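Oxidored_FMN domain-containing protein ([Pseudomonas] geniculata N1, PDB 6L6J) is a 6-hydroxypseudooxynicotine amine oxidase that carries flavin mononucleotide and a [4Fe-4S] cluster and also binds ADP. Local coordinates at residues K94-G108 with G163-L177. Numbering follows the deposited sequence.
Sequences KEHGALAGVELAHAG and GFDIVYVYCAHNLSL. With FMN (flavin mononucleotide), chain B.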
ATOM      1  N   LYS A  94     -24.315  -1.437  -3.548  1.00 28.64           N
ATOM      2  CA  LYS A  94     -25.543  -0.626  -3.805  1.00 29.55           C
ATOM      3  C   LYS A  94     -26.455  -0.612  -2.569  1.00 29.66           C
ATOM      4  O   LYS A  94     -27.266   0.304  -2.473  1.00 30.70           O
ATOM      5  CB  LYS A  94     -26.276  -1.127  -5.054  1.00 28.38           C
ATOM      6  CG  LYS A  94     -25.562  -0.854  -6.368  1.00 29.29           C
ATOM      7  CD  LYS A  94     -26.401  -1.036  -7.618  1.00 31.78           C
ATOM      8  CE  LYS A  94     -27.444   0.045  -7.841  1.00 35.75           C
ATOM      9  NZ  LYS A  94     -26.882   1.429  -7.862  1.00 34.18           N
ATOM     10  N   GLU A  95     -26.313  -1.590  -1.670  1.00 33.49           N
ATOM     11  CA  GLU A  95     -27.123  -1.772  -0.440  1.00 34.42           C
ATOM     12  C   GLU A  95     -27.084  -0.514   0.412  1.00 32.04           C
ATOM     13  O   GLU A  95     -28.136  -0.104   0.852  1.00 35.42           O
ATOM     14  CB  GLU A  95     -26.623  -2.954   0.390  1.00 42.24           C
ATOM     15  CG  GLU A  95     -27.214  -2.979   1.790  1.00 50.29           C
ATOM     16  CD  GLU A  95     -27.483  -4.343   2.403  1.00 58.85           C
ATOM     17  OE1 GLU A  95     -27.600  -5.330   1.629  1.00 68.51           O
ATOM     18  OE2 GLU A  95     -27.590  -4.412   3.661  1.00 62.19           O
ATOM     19  N   HIS A  96     -25.916   0.072   0.649  1.00 35.22           N
ATOM     20  CA  HIS A  96     -25.791   1.330   1.448  1.00 35.18           C
ATOM     21  C   HIS A  96     -25.803   2.573   0.545  1.00 31.83           C
ATOM     22  O   HIS A  96     -25.451   3.651   1.018  1.00 30.82           O
ATOM     23  CB  HIS A  96     -24.553   1.279   2.333  1.00 37.15           C
ATOM     24  CG  HIS A  96     -24.391   0.024   3.122  1.00 37.44           C
ATOM     25  ND1 HIS A  96     -24.923  -0.124   4.377  1.00 38.51           N
ATOM     26  CD2 HIS A  96     -23.678  -1.100   2.881  1.00 41.42           C
ATOM     27  CE1 HIS A  96     -24.585  -1.302   4.874  1.00 39.10           C
ATOM     28  NE2 HIS A  96     -23.815  -1.921   3.979  1.00 41.76           N
ATOM     29  N   GLY A  97     -26.232   2.427  -0.708  1.00 32.41           N
ATOM     30  CA  GLY A  97     -26.488   3.545  -1.639  1.00 33.16           C
ATOM     31  C   GLY A  97     -25.228   4.150  -2.237  1.00 32.63           C
ATOM     32  O   GLY A  97     -25.318   5.269  -2.768  1.00 33.31           O
ATOM     33  N   ALA A  98     -24.089   3.467  -2.115  1.00 31.51           N
ATOM     34  CA  ALA A  98     -22.889   3.683  -2.950  1.00 29.66           C
ATOM     35  C   ALA A  98     -23.220   3.248  -4.382  1.00 28.59           C
ATOM     36  O   ALA A  98     -24.050   2.330  -4.556  1.00 25.37           O
ATOM     37  CB  ALA A  98     -21.721   2.894  -2.411  1.00 29.36           C
ATOM     38  N   LEU A  99     -22.604   3.886  -5.378  1.00 28.75           N
ATOM     39  CA  LEU A  99     -22.577   3.350  -6.766  1.00 27.48           C
ATOM     40  C   LEU A  99     -21.503   2.251  -6.827  1.00 28.87           C
ATOM     41  O   LEU A  99     -20.652   2.146  -5.909  1.00 27.45           O
ATOM     42  CB  LEU A  99     -22.256   4.453  -7.776  1.00 27.14           C
ATOM     43  CG  LEU A  99     -23.208   5.645  -7.840  1.00 28.53           C
ATOM     44  CD1 LEU A  99     -22.966   6.431  -9.123  1.00 27.26           C
ATOM     45  CD2 LEU A  99     -24.674   5.220  -7.758  1.00 28.13           C
ATOM     46  N   ALA A 100     -21.571   1.450  -7.878  1.00 27.07           N
ATOM     47  CA  ALA A 100     -20.763   0.245  -8.112  1.00 25.12           C
ATOM     48  C   ALA A 100     -20.156   0.394  -9.509  1.00 26.40           C
ATOM     49  O   ALA A 100     -20.930   0.420 -10.503  1.00 23.73           O
ATOM     50  CB  ALA A 100     -21.623  -0.979  -7.976  1.00 24.48           C
ATOM     51  N   GLY A 101     -18.830   0.595  -9.550  1.00 25.80           N
ATOM     52  CA  GLY A 101     -18.055   0.757 -10.786  1.00 24.25           C
ATOM     53  C   GLY A 101     -17.174  -0.452 -10.979  1.00 25.61           C
ATOM     54  O   GLY A 101     -17.002  -1.216 -10.003  1.00 25.06           O
ATOM     55  N   VAL A 102     -16.658  -0.653 -12.186  1.00 24.73           N
ATOM     56  CA  VAL A 102     -15.784  -1.816 -12.483  1.00 25.58           C
ATOM     57  C   VAL A 102     -14.739  -1.370 -13.507  1.00 26.81           C
ATOM     58  O   VAL A 102     -15.127  -0.790 -14.549  1.00 26.54           O
ATOM     59  CB  VAL A 102     -16.597  -3.026 -12.966  1.00 25.92           C
ATOM     60  CG1 VAL A 102     -17.397  -2.724 -14.224  1.00 29.22           C
ATOM     61  CG2 VAL A 102     -15.717  -4.242 -13.182  1.00 25.52           C
ATOM     62  N   GLU A 103     -13.465  -1.630 -13.215  1.00 24.41           N
ATOM     63  CA  GLU A 103     -12.373  -1.263 -14.131  1.00 27.06           C
ATOM     64  C   GLU A 103     -12.184  -2.397 -15.144  1.00 27.95           C
ATOM     65  O   GLU A 103     -11.260  -3.183 -14.988  1.00 30.19           O
ATOM     66  CB  GLU A 103     -11.128  -0.926 -13.320  1.00 29.24           C
ATOM     67  CG  GLU A 103     -10.121  -0.091 -14.085  1.00 28.32           C
ATOM     68  CD  GLU A 103      -8.790   0.045 -13.378  1.00 30.44           C
ATOM     69  OE1 GLU A 103      -8.287   1.170 -13.355  1.00 28.70           O
ATOM     70  OE2 GLU A 103      -8.254  -0.992 -12.861  1.00 30.11           O
ATOM     71  N   LEU A 104     -13.064  -2.488 -16.134  1.00 28.27           N
ATOM     72  CA  LEU A 104     -12.879  -3.384 -17.302  1.00 27.94           C
ATOM     73  C   LEU A 104     -11.513  -3.083 -17.911  1.00 26.62           C
ATOM     74  O   LEU A 104     -11.258  -1.915 -18.227  1.00 24.08           O
ATOM     75  CB  LEU A 104     -14.010  -3.155 -18.304  1.00 29.07           C
ATOM     76  CG  LEU A 104     -15.371  -3.706 -17.868  1.00 29.14           C
ATOM     77  CD1 LEU A 104     -16.371  -3.620 -19.018  1.00 28.47           C
ATOM     78  CD2 LEU A 104     -15.257  -5.145 -17.363  1.00 27.41           C
ATOM     79  N   ALA A 105     -10.675  -4.116 -18.027  1.00 27.87           N
ATOM     80  CA  ALA A 105      -9.223  -3.996 -18.296  1.00 28.64           C
ATOM     81  C   ALA A 105      -8.780  -5.039 -19.319  1.00 27.91           C
ATOM     82  O   ALA A 105      -9.218  -6.187 -19.215  1.00 30.12           O
ATOM     83  CB  ALA A 105      -8.465  -4.174 -17.002  1.00 29.41           C
ATOM     84  N   HIS A 106      -7.909  -4.649 -20.247  1.00 27.46           N
ATOM     85  CA  HIS A 106      -7.121  -5.593 -21.083  1.00 27.23           C
ATOM     86  C   HIS A 106      -5.651  -5.196 -20.978  1.00 27.01           C
ATOM     87  O   HIS A 106      -5.339  -4.043 -21.343  1.00 28.87           O
ATOM     88  CB  HIS A 106      -7.610  -5.667 -22.541  1.00 25.58           C
ATOM     89  CG  HIS A 106      -7.023  -6.838 -23.251  1.00 24.63           C
ATOM     90  ND1 HIS A 106      -5.658  -6.944 -23.490  1.00 25.54           N
ATOM     91  CD2 HIS A 106      -7.577  -7.981 -23.708  1.00 24.05           C
ATOM     92  CE1 HIS A 106      -5.404  -8.085 -24.096  1.00 24.29           C
ATOM     93  NE2 HIS A 106      -6.564  -8.753 -24.221  1.00 24.06           N
ATOM     94  N   ALA A 107      -4.803  -6.125 -20.525  1.00 25.05           N
ATOM     95  CA  ALA A 107      -3.459  -5.847 -19.982  1.00 25.70           C
ATOM     96  C   ALA A 107      -2.444  -5.666 -21.119  1.00 24.63           C
ATOM     97  O   ALA A 107      -1.314  -5.278 -20.839  1.00 24.13           O
ATOM     98  CB  ALA A 107      -3.069  -6.957 -19.031  1.00 27.34           C
ATOM     99  N   GLY A 108      -2.829  -5.942 -22.364  1.00 26.41           N
ATOM    100  CA  GLY A 108      -1.896  -5.939 -23.506  1.00 26.96           C
ATOM    101  C   GLY A 108      -0.563  -6.596 -23.133  1.00 27.78           C
ATOM    102  O   GLY A 108      -0.560  -7.787 -22.789  1.00 25.48           O
ATOM    103  N   GLY A 163     -25.199  -5.231 -12.822  1.00 30.51           N
ATOM    104  CA  GLY A 163     -25.824  -4.074 -12.151  1.00 33.25           C
ATOM    105  C   GLY A 163     -24.858  -2.955 -11.794  1.00 33.09           C
ATOM    106  O   GLY A 163     -25.262  -2.080 -10.995  1.00 32.48           O
ATOM    107  N   PHE A 164     -23.636  -2.994 -12.334  1.00 31.97           N
ATOM    108  CA  PHE A 164     -22.620  -1.924 -12.196  1.00 33.01           C
ATOM    109  C   PHE A 164     -23.219  -0.619 -12.756  1.00 32.86           C
ATOM    110  O   PHE A 164     -23.895  -0.610 -13.815  1.00 30.08           O
ATOM    111  CB  PHE A 164     -21.300  -2.331 -12.879  1.00 35.72           C
ATOM    112  CG  PHE A 164     -20.512  -3.430 -12.194  1.00 34.65           C
ATOM    113  CD1 PHE A 164     -19.805  -3.183 -11.023  1.00 32.91           C
ATOM    114  CD2 PHE A 164     -20.482  -4.721 -12.709  1.00 34.92           C
ATOM    115  CE1 PHE A 164     -19.095  -4.193 -10.391  1.00 31.17           C
ATOM    116  CE2 PHE A 164     -19.767  -5.729 -12.073  1.00 33.37           C
ATOM    117  CZ  PHE A 164     -19.067  -5.461 -10.923  1.00 31.30           C
ATOM    118  N   ASP A 165     -22.964   0.478 -12.053  1.00 34.69           N
ATOM    119  CA  ASP A 165     -23.462   1.838 -12.393  1.00 34.62           C
ATOM    120  C   ASP A 165     -22.467   2.547 -13.307  1.00 34.30           C
ATOM    121  O   ASP A 165     -22.912   3.419 -14.106  1.00 33.29           O
ATOM    122  CB  ASP A 165     -23.693   2.658 -11.120  1.00 32.87           C
ATOM    123  CG  ASP A 165     -24.661   1.975 -10.175  1.00 34.21           C
ATOM    124  OD1 ASP A 165     -25.868   1.863 -10.529  1.00 32.19           O
ATOM    125  OD2 ASP A 165     -24.196   1.523  -9.111  1.00 36.56           O
ATOM    126  N   ILE A 166     -21.176   2.229 -13.132  1.00 35.53           N
ATOM    127  CA  ILE A 166     -20.020   2.904 -13.796  1.00 33.02           C
ATOM    128  C   ILE A 166     -19.143   1.814 -14.408  1.00 33.68           C
ATOM    129  O   ILE A 166     -18.618   0.967 -13.643  1.00 34.26           O
ATOM    130  CB  ILE A 166     -19.223   3.771 -12.799  1.00 35.13           C
ATOM    131  CG1 ILE A 166     -20.126   4.724 -12.004  1.00 38.05           C
ATOM    132  CG2 ILE A 166     -18.116   4.527 -13.519  1.00 34.62           C
ATOM    133  CD1 ILE A 166     -19.476   5.319 -10.767  1.00 38.39           C
ATOM    134  N   VAL A 167     -18.986   1.846 -15.730  1.00 31.02           N
ATOM    135  CA  VAL A 167     -18.210   0.849 -16.519  1.00 29.62           C
ATOM    136  C   VAL A 167     -17.020   1.594 -17.118  1.00 29.09           C
ATOM    137  O   VAL A 167     -17.275   2.614 -17.775  1.00 31.27           O
ATOM    138  CB  VAL A 167     -19.116   0.200 -17.580  1.00 30.25           C
ATOM    139  CG1 VAL A 167     -18.380  -0.732 -18.519  1.00 31.44           C
ATOM    140  CG2 VAL A 167     -20.274  -0.533 -16.924  1.00 31.73           C
ATOM    141  N   TYR A 168     -15.784   1.116 -16.885  1.00 28.26           N
ATOM    142  CA  TYR A 168     -14.520   1.844 -17.220  1.00 28.67           C
ATOM    143  C   TYR A 168     -13.995   1.436 -18.607  1.00 28.74           C
ATOM    144  O   TYR A 168     -14.314   0.319 -19.121  1.00 29.31           O
ATOM    145  CB  TYR A 168     -13.418   1.643 -16.172  1.00 26.10           C
ATOM    146  CG  TYR A 168     -13.412   2.639 -15.036  1.00 25.70           C
ATOM    147  CD1 TYR A 168     -14.254   2.509 -13.942  1.00 25.54           C
ATOM    148  CD2 TYR A 168     -12.509   3.682 -15.016  1.00 24.38           C
ATOM    149  CE1 TYR A 168     -14.215   3.394 -12.872  1.00 24.54           C
ATOM    150  CE2 TYR A 168     -12.450   4.565 -13.954  1.00 24.71           C
ATOM    151  CZ  TYR A 168     -13.312   4.437 -12.879  1.00 24.27           C
ATOM    152  OH  TYR A 168     -13.266   5.350 -11.856  1.00 22.30           O
ATOM    153  N   VAL A 169     -13.229   2.348 -19.208  1.00 26.15           N
ATOM    154  CA  VAL A 169     -12.294   2.074 -20.334  1.00 27.64           C
ATOM    155  C   VAL A 169     -10.896   2.382 -19.794  1.00 28.96           C
ATOM    156  O   VAL A 169     -10.664   3.528 -19.381  1.00 30.85           O
ATOM    157  CB  VAL A 169     -12.647   2.898 -21.585  1.00 27.39           C
ATOM    158  CG1 VAL A 169     -11.450   3.161 -22.473  1.00 26.04           C
ATOM    159  CG2 VAL A 169     -13.753   2.235 -22.390  1.00 28.38           C
ATOM    160  N   TYR A 170     -10.022   1.384 -19.702  1.00 29.51           N
ATOM    161  CA  TYR A 170      -8.797   1.485 -18.869  1.00 29.58           C
ATOM    162  C   TYR A 170      -7.594   1.735 -19.766  1.00 30.98           C
ATOM    163  O   TYR A 170      -7.264   0.872 -20.615  1.00 34.89           O
ATOM    164  CB  TYR A 170      -8.593   0.215 -18.056  1.00 30.39           C
ATOM    165  CG  TYR A 170      -7.383   0.224 -17.169  1.00 29.85           C
ATOM    166  CD1 TYR A 170      -7.234   1.186 -16.191  1.00 32.24           C
ATOM    167  CD2 TYR A 170      -6.412  -0.754 -17.265  1.00 29.44           C
ATOM    168  CE1 TYR A 170      -6.139   1.191 -15.339  1.00 30.47           C
ATOM    169  CE2 TYR A 170      -5.322  -0.768 -16.412  1.00 27.99           C
ATOM    170  CZ  TYR A 170      -5.182   0.207 -15.450  1.00 27.25           C
ATOM    171  OH  TYR A 170      -4.116   0.223 -14.612  1.00 29.57           O
ATOM    172  N   CYS A 171      -6.954   2.879 -19.565  1.00 29.51           N
ATOM    173  CA  CYS A 171      -5.746   3.294 -20.315  1.00 29.08           C
ATOM    174  C   CYS A 171      -4.778   4.005 -19.372  1.00 28.65           C
ATOM    175  O   CYS A 171      -4.655   5.219 -19.478  1.00 29.18           O
ATOM    176  CB  CYS A 171      -6.134   4.180 -21.485  1.00 29.18           C
ATOM    177  SG  CYS A 171      -4.717   4.634 -22.501  1.00 29.53           S
ATOM    178  N   ALA A 172      -4.109   3.249 -18.498  1.00 29.13           N
ATOM    179  CA  ALA A 172      -3.289   3.773 -17.382  1.00 32.71           C
ATOM    180  C   ALA A 172      -2.276   2.732 -16.910  1.00 32.89           C
ATOM    181  O   ALA A 172      -2.240   1.659 -17.503  1.00 36.99           O
ATOM    182  CB  ALA A 172      -4.189   4.213 -16.243  1.00 35.35           C
ATOM    183  N   HIS A 173      -1.440   3.111 -15.930  1.00 37.02           N
ATOM    184  CA  HIS A 173      -0.442   2.284 -15.189  1.00 38.48           C
ATOM    185  C   HIS A 173       0.578   1.560 -16.097  1.00 40.10           C
ATOM    186  O   HIS A 173       1.350   0.734 -15.545  1.00 38.76           O
ATOM    187  CB  HIS A 173      -1.198   1.279 -14.312  1.00 38.33           C
ATOM    188  CG  HIS A 173      -1.915   1.954 -13.199  1.00 39.55           C
ATOM    189  ND1 HIS A 173      -3.274   2.128 -13.206  1.00 36.86           N
ATOM    190  CD2 HIS A 173      -1.445   2.528 -12.064  1.00 41.67           C
ATOM    191  CE1 HIS A 173      -3.619   2.777 -12.107  1.00 42.90           C
ATOM    192  NE2 HIS A 173      -2.514   3.037 -11.388  1.00 40.95           N
ATOM    193  N   ASN A 174       0.597   1.817 -17.415  1.00 35.02           N
ATOM    194  CA  ASN A 174       1.266   0.919 -18.387  1.00 33.75           C
ATOM    195  C   ASN A 174       0.779  -0.540 -18.193  1.00 33.51           C
ATOM    196  O   ASN A 174       1.568  -1.477 -18.452  1.00 31.98           O
ATOM    197  CB  ASN A 174       2.780   1.017 -18.241  1.00 33.50           C
ATOM    198  CG  ASN A 174       3.502   0.328 -19.374  1.00 37.12           C
ATOM    199  OD1 ASN A 174       2.936   0.216 -20.472  1.00 44.70           O
ATOM    200  ND2 ASN A 174       4.715  -0.156 -19.119  1.00 33.02           N
ATOM    201  N   LEU A 175      -0.482  -0.732 -17.782  1.00 31.47           N
ATOM    202  CA  LEU A 175      -1.149  -2.060 -17.677  1.00 30.66           C
ATOM    203  C   LEU A 175      -2.349  -2.134 -18.631  1.00 29.31           C
ATOM    204  O   LEU A 175      -3.328  -2.792 -18.274  1.00 29.80           O
ATOM    205  CB  LEU A 175      -1.590  -2.293 -16.227  1.00 30.10           C
ATOM    206  CG  LEU A 175      -0.498  -2.139 -15.166  1.00 30.42           C
ATOM    207  CD1 LEU A 175      -1.087  -2.272 -13.771  1.00 27.36           C
ATOM    208  CD2 LEU A 175       0.628  -3.156 -15.370  1.00 30.16           C
ATOM    209  N   SER A 176      -2.261  -1.528 -19.819  1.00 29.36           N
ATOM    210  CA  SER A 176      -3.378  -1.465 -20.799  1.00 28.39           C
ATOM    211  C   SER A 176      -2.854  -1.550 -22.232  1.00 26.48           C
ATOM    212  O   SER A 176      -1.913  -0.806 -22.578  1.00 27.62           O
ATOM    213  CB  SER A 176      -4.192  -0.207 -20.617  1.00 28.06           C
ATOM    214  OG  SER A 176      -4.950   0.060 -21.794  1.00 28.54           O
ATOM    215  N   LEU A 177      -3.498  -2.383 -23.042  1.00 25.24           N
ATOM    216  CA  LEU A 177      -3.276  -2.483 -24.511  1.00 26.04           C
ATOM    217  C   LEU A 177      -3.507  -1.113 -25.167  1.00 28.57           C
ATOM    218  O   LEU A 177      -2.852  -0.827 -26.179  1.00 31.38           O
ATOM    219  CB  LEU A 177      -4.233  -3.526 -25.099  1.00 24.74           C
ATOM    220  CG  LEU A 177      -4.002  -3.876 -26.571  1.00 23.98           C
ATOM    221  CD1 LEU A 177      -2.757  -4.717 -26.719  1.00 23.88           C
ATOM    222  CD2 LEU A 177      -5.203  -4.605 -27.161  1.00 24.26           C
TER
HETATM  223  N1  FMN B 701      -5.148   1.236  -9.930  1.00 30.60           N
HETATM  224  C2  FMN B 701      -5.790   0.648 -10.990  1.00 31.69           C
HETATM  225  O2  FMN B 701      -6.097   1.371 -11.943  1.00 34.56           O
HETATM  226  N3  FMN B 701      -6.139  -0.643 -11.054  1.00 29.69           N
HETATM  227  C4  FMN B 701      -5.865  -1.480 -10.039  1.00 28.54           C
HETATM  228  O4  FMN B 701      -6.182  -2.666 -10.100  1.00 23.32           O
HETATM  229  C4A FMN B 701      -5.142  -0.945  -8.851  1.00 29.52           C
HETATM  230  N5  FMN B 701      -4.830  -1.737  -7.797  1.00 29.28           N
HETATM  231  C5A FMN B 701      -4.244  -1.186  -6.710  1.00 30.51           C
HETATM  232  C6  FMN B 701      -3.989  -1.977  -5.593  1.00 28.75           C
HETATM  233  C7  FMN B 701      -3.408  -1.402  -4.480  1.00 27.65           C
HETATM  234  C7M FMN B 701      -3.086  -2.272  -3.327  1.00 29.78           C
HETATM  235  C8  FMN B 701      -3.091   0.031  -4.447  1.00 28.42           C
HETATM  236  C8M FMN B 701      -2.426   0.667  -3.262  1.00 33.08           C
HETATM  237  C9  FMN B 701      -3.338   0.825  -5.534  1.00 27.87           C
HETATM  238  C9A FMN B 701      -3.917   0.285  -6.674  1.00 28.46           C
HETATM  239  N10 FMN B 701      -4.221   1.091  -7.780  1.00 28.02           N
HETATM  240  C10 FMN B 701      -4.826   0.498  -8.860  1.00 27.22           C
HETATM  241  C1' FMN B 701      -3.928   2.559  -7.815  1.00 29.24           C
HETATM  242  C2' FMN B 701      -5.001   3.337  -7.076  1.00 26.33           C
HETATM  243  O2' FMN B 701      -6.197   3.202  -7.824  1.00 25.77           O
HETATM  244  C3' FMN B 701      -4.678   4.794  -6.940  1.00 27.04           C
HETATM  245  O3' FMN B 701      -4.650   5.382  -8.241  1.00 29.14           O
HETATM  246  C4' FMN B 701      -3.357   5.082  -6.227  1.00 26.57           C
HETATM  247  O4' FMN B 701      -3.222   4.231  -5.064  1.00 27.59           O
HETATM  248  C5' FMN B 701      -3.241   6.553  -5.852  1.00 22.79           C
HETATM  249  O5' FMN B 701      -4.293   6.867  -4.957  1.00 24.04           O
HETATM  250  P   FMN B 701      -4.053   6.821  -3.356  1.00 25.80           P
HETATM  251  O1P FMN B 701      -3.014   7.879  -3.062  1.00 23.09           O
HETATM  252  O2P FMN B 701      -5.419   7.122  -2.824  1.00 26.19           O
HETATM  253  O3P FMN B 701      -3.582   5.409  -3.061  1.00 25.32           O
HETATM  254  O   HOH W   1      -7.558  -1.533 -21.188  1.00 35.21           O
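Lys-94 and Asp-165 form a salt bridge at the N-terminal ends of two parallel strands, NZ meeting OD1 at 2.9 Å on the syn side of the carboxylate. The anti lone pair of Asp-165 OD2 takes the backbone N-H of Ala-100 (Ala-100 N to Asp-165 OD2 2.9 Å), while Ala-100 O accepts from both Asp-165 N and Ile-166 N. An asparagine at Asp-165 would probably leave the Lys-94 ammonium without its counter-charge and weaken the tie to the Ala-100 amide. The ladder continues from Val-102 N to Ile-166 O and from Tyr-168 N to Val-102 O (3.1 Å). Beyond the strands, Leu-177 N donates a hydrogen bond to His-106 O. The Glu-103 chain, extended with CG anti to the backbone N (chi1 -160°), reaches the flavin, where OE2 accepts from FMN N3 at 2.8 Å. Glu-103 OE2 lies over one face of the Tyr-170 ring, offset toward its rim, with the carboxylate and ring planes 46° apart, and Tyr-170 OH is hydrogen-bonded to His-173 ND1. On the sheet's outer side, Val-102 CB sits 3.8 Å from the centroid of the Phe-164 ring, a CH-pi contact over the face, and Leu-104 CD1 meets Val-167 CG1 at 3.6 Å. Strands 99-105 and 166-171 are the third and fourth of the eight-stranded TIM barrel; strand 55-62 pairs with the former, and helix 142-162 packs Ala-159 against Val-102 and Phe-164, and Ala-156 against Val-167.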